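Local atomic coordinates of MutT related protein (Methanosarcina mazei, PDB entry 3GRN), a protein that belongs to the Nudix family of MutT-like proteins and probably acts as a hydrolase. Residues 126-129 with 130-134. Residues are numbered along the deposited sequence; the frame is centred on the assembly and turned at random. Where two conformers were deposited one is given.
Sequences FRDF and FERFD
Phe126, Arg127, Asp128 and Phe129 each hand their backbone carbonyl to the amide four residues on, at Phe130, Glu131, Arg132 and Phe133, in regular alpha-helical bonding whose shortest member joins Phe133 N to Phe129 O at 2.7 Å. Phenylalanines at 126, 129, 130 and 133 gather along one side of the helix. With its CG anti to the backbone N (chi1 169°), Phe129 sets its ring against both Phe130 and Phe133 in an aromatic cluster and meets each differently. Toward Phe130 it makes a T-shaped contact, its CD2 edge directed at the Phe130 face near the rim, with centroids 5.5 Å apart and planes at 81°. Toward Phe133 the two rings are offset so far along their nearly parallel planes that little stacking results; the closest side-chain approach is Phe133 CB over a Phe129 face, 4.0 Å from Phe129 CE2. Phe130 also brings its CD2 edge to 3.2 Å from the carbonyl O of Phe126.

On the polar side, an i to i+4 salt bridge links Asp128 OD2 to Arg132 NH1 at 2.7 Å. The carboxylate oxygen lies in the guanidinium plane, yet is itself approached from above the carboxylate plane. A water donates to the same OD2 and accepts from Arg132 NH2, so a second, solvent-mediated link closes beside the direct one. The bend of Arg132 at chi3 (62°) folds the guanidinium back over Phe129 CA, with NH2 3.6 Å away.

Arg132 NH2 also donates a hydrogen bond to Gln75 O, tying the helix to strand 72-79. Helix 124-137, the last of the Nudix fold, lays its phenylalanine face on the mixed sheet: Phe129, Phe130 and Phe133 rest on Leu14 of strand 7-16, and Phe130 reaches Leu40 of strand 38-44 and Leu113 of helix 113-116.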
ATOM      1  N   PHE A 126      11.747   7.752 -15.795  1.00 18.96           N
ATOM      2  CA  PHE A 126      11.976   8.813 -14.813  1.00 20.93           C
ATOM      3  C   PHE A 126      13.173   9.682 -15.206  1.00 23.34           C
ATOM      4  O   PHE A 126      13.112  10.902 -15.088  1.00 20.77           O
ATOM      5  CB  PHE A 126      12.166   8.257 -13.406  1.00 20.75           C
ATOM      6  CG  PHE A 126      10.879   7.864 -12.716  1.00 20.86           C
ATOM      7  CD1 PHE A 126       9.756   8.682 -12.775  1.00 28.34           C
ATOM      8  CD2 PHE A 126      10.824   6.701 -11.949  1.00 26.07           C
ATOM      9  CE1 PHE A 126       8.574   8.326 -12.118  1.00 28.88           C
ATOM     10  CE2 PHE A 126       9.647   6.340 -11.285  1.00 25.71           C
ATOM     11  CZ  PHE A 126       8.524   7.156 -11.376  1.00 25.04           C
ATOM     12  N   ARG A 127      14.246   9.043 -15.678  1.00 20.63           N
ATOM     13  CA  ARG A 127      15.419   9.737 -16.224  1.00 28.59           C
ATOM     14  C   ARG A 127      14.973  10.753 -17.284  1.00 26.57           C
ATOM     15  O   ARG A 127      15.310  11.927 -17.195  1.00 26.17           O
ATOM     16  CB  ARG A 127      16.399   8.711 -16.825  1.00 25.86           C
ATOM     17  CG  ARG A 127      17.804   9.224 -17.067  1.00 43.88           C
ATOM     18  CD  ARG A 127      18.702   8.133 -17.668  1.00 38.91           C
ATOM     19  NE  ARG A 127      18.813   6.962 -16.791  1.00 55.98           N
ATOM     20  CZ  ARG A 127      18.451   5.725 -17.129  1.00 51.31           C
ATOM     21  NH1 ARG A 127      18.592   4.737 -16.257  1.00 58.11           N
ATOM     22  NH2 ARG A 127      17.964   5.466 -18.337  1.00 49.02           N
ATOM     23  N   ASP A 128      14.208  10.276 -18.265  1.00 25.46           N
ATOM     24  CA  ASP A 128      13.621  11.109 -19.317  0.60 23.41           C
ATOM     25  C   ASP A 128      12.794  12.259 -18.732  1.00 25.77           C
ATOM     26  O   ASP A 128      12.912  13.409 -19.166  1.00 25.86           O
ATOM     27  CB  ASP A 128      12.748  10.236 -20.220  0.60 28.36           C
ATOM     28  CG  ASP A 128      12.308  10.944 -21.484  0.60 33.89           C
ATOM     29  OD1 ASP A 128      13.179  11.334 -22.293  0.60 40.00           O
ATOM     30  OD2 ASP A 128      11.081  11.082 -21.681  0.60 38.13           O
ATOM     31  N   PHE A 129      11.954  11.944 -17.742  1.00 25.77           N
ATOM     32  CA  PHE A 129      11.128  12.974 -17.109  1.00 22.90           C
ATOM     33  C   PHE A 129      11.987  14.105 -16.570  1.00 21.64           C
ATOM     34  O   PHE A 129      11.682  15.273 -16.794  1.00 22.82           O
ATOM     35  CB  PHE A 129      10.250  12.437 -15.967  1.00 22.27           C
ATOM     36  CG  PHE A 129       9.606  13.544 -15.155  1.00 19.28           C
ATOM     37  CD1 PHE A 129       8.438  14.149 -15.604  1.00 23.41           C
ATOM     38  CD2 PHE A 129      10.209  14.029 -13.982  1.00 19.38           C
ATOM     39  CE1 PHE A 129       7.863  15.200 -14.905  1.00 24.74           C
ATOM     40  CE2 PHE A 129       9.645  15.071 -13.271  1.00 19.77           C
ATOM     41  CZ  PHE A 129       8.465  15.661 -13.734  1.00 28.35           C
ATOM     42  N   PHE A 130      13.032  13.743 -15.821  1.00 22.69           N
ATOM     43  CA  PHE A 130      13.913  14.741 -15.205  1.00 23.64           C
ATOM     44  C   PHE A 130      14.690  15.539 -16.244  1.00 22.74           C
ATOM     45  O   PHE A 130      14.935  16.717 -16.046  1.00 25.89           O
ATOM     46  CB  PHE A 130      14.854  14.107 -14.208  1.00 20.07           C
ATOM     47  CG  PHE A 130      14.243  13.894 -12.854  1.00 18.94           C
ATOM     48  CD1 PHE A 130      14.127  14.955 -11.960  1.00 19.97           C
ATOM     49  CD2 PHE A 130      13.785  12.630 -12.468  1.00 16.83           C
ATOM     50  CE1 PHE A 130      13.582  14.762 -10.694  1.00 31.11           C
ATOM     51  CE2 PHE A 130      13.245  12.429 -11.202  1.00 20.19           C
ATOM     52  CZ  PHE A 130      13.139  13.503 -10.317  1.00 19.65           C
ATOM     53  N   GLU A 131      15.035  14.906 -17.357  1.00 25.14           N
ATOM     54  CA  GLU A 131      15.703  15.609 -18.453  1.00 29.08           C
ATOM     55  C   GLU A 131      14.776  16.660 -19.070  1.00 28.34           C
ATOM     56  O   GLU A 131      15.195  17.777 -19.352  1.00 35.17           O
ATOM     57  CB  GLU A 131      16.190  14.619 -19.514  1.00 31.74           C
ATOM     58  CG  GLU A 131      17.619  14.878 -20.007  1.00 53.66           C
ATOM     59  CD  GLU A 131      17.865  16.324 -20.424  1.00 67.34           C
ATOM     60  OE1 GLU A 131      17.222  16.789 -21.389  1.00 75.06           O
ATOM     61  OE2 GLU A 131      18.704  16.996 -19.782  1.00 72.46           O
ATOM     62  N   ARG A 132      13.505  16.298 -19.232  1.00 26.84           N
ATOM     63  CA  ARG A 132      12.471  17.186 -19.742  1.00 23.12           C
ATOM     64  C   ARG A 132      12.124  18.293 -18.732  1.00 27.55           C
ATOM     65  O   ARG A 132      12.036  19.461 -19.100  1.00 28.76           O
ATOM     66  CB  ARG A 132      11.242  16.330 -20.118  1.00 23.58           C
ATOM     67  CG  ARG A 132       9.993  17.057 -20.542  1.00 27.40           C
ATOM     68  CD  ARG A 132       8.953  16.065 -21.126  1.00 33.36           C
ATOM     69  NE  ARG A 132       8.478  15.044 -20.171  1.00 37.79           N
ATOM     70  CZ  ARG A 132       8.821  13.755 -20.206  1.00 36.30           C
ATOM     71  NH1 ARG A 132       9.653  13.313 -21.139  1.00 39.36           N
ATOM     72  NH2 ARG A 132       8.342  12.901 -19.309  1.00 30.35           N
ATOM     73  N   PHE A 133      11.947  17.927 -17.457  1.00 24.55           N
ATOM     74  CA  PHE A 133      11.680  18.891 -16.381  1.00 25.57           C
ATOM     75  C   PHE A 133      12.769  19.975 -16.298  1.00 27.75           C
ATOM     76  O   PHE A 133      12.461  21.157 -16.158  1.00 29.42           O
ATOM     77  CB  PHE A 133      11.568  18.151 -15.049  1.00 24.87           C
ATOM     78  CG  PHE A 133      11.240  19.031 -13.879  1.00 20.78           C
ATOM     79  CD1 PHE A 133       9.951  19.536 -13.708  1.00 23.56           C
ATOM     80  CD2 PHE A 133      12.220  19.339 -12.932  1.00 26.63           C
ATOM     81  CE1 PHE A 133       9.641  20.338 -12.611  1.00 28.55           C
ATOM     82  CE2 PHE A 133      11.919  20.132 -11.830  1.00 23.44           C
ATOM     83  CZ  PHE A 133      10.631  20.639 -11.675  1.00 28.96           C
ATOM     84  N   ASP A 134      14.024  19.540 -16.389  1.00 26.05           N
ATOM     85  CA  ASP A 134      15.199  20.423 -16.335  1.00 35.87           C
ATOM     86  C   ASP A 134      15.175  21.467 -17.458  1.00 36.21           C
ATOM     87  O   ASP A 134      15.428  22.655 -17.220  1.00 35.24           O
ATOM     88  CB  ASP A 134      16.481  19.585 -16.412  1.00 32.27           C
ATOM     89  CG  ASP A 134      17.763  20.427 -16.335  1.00 46.53           C
ATOM     90  OD1 ASP A 134      17.827  21.395 -15.543  1.00 47.59           O
ATOM     91  OD2 ASP A 134      18.727  20.090 -17.058  1.00 58.46           O
TER
HETATM   92  O   HOH W   1       9.395   9.912 -19.537  1.00 26.79           O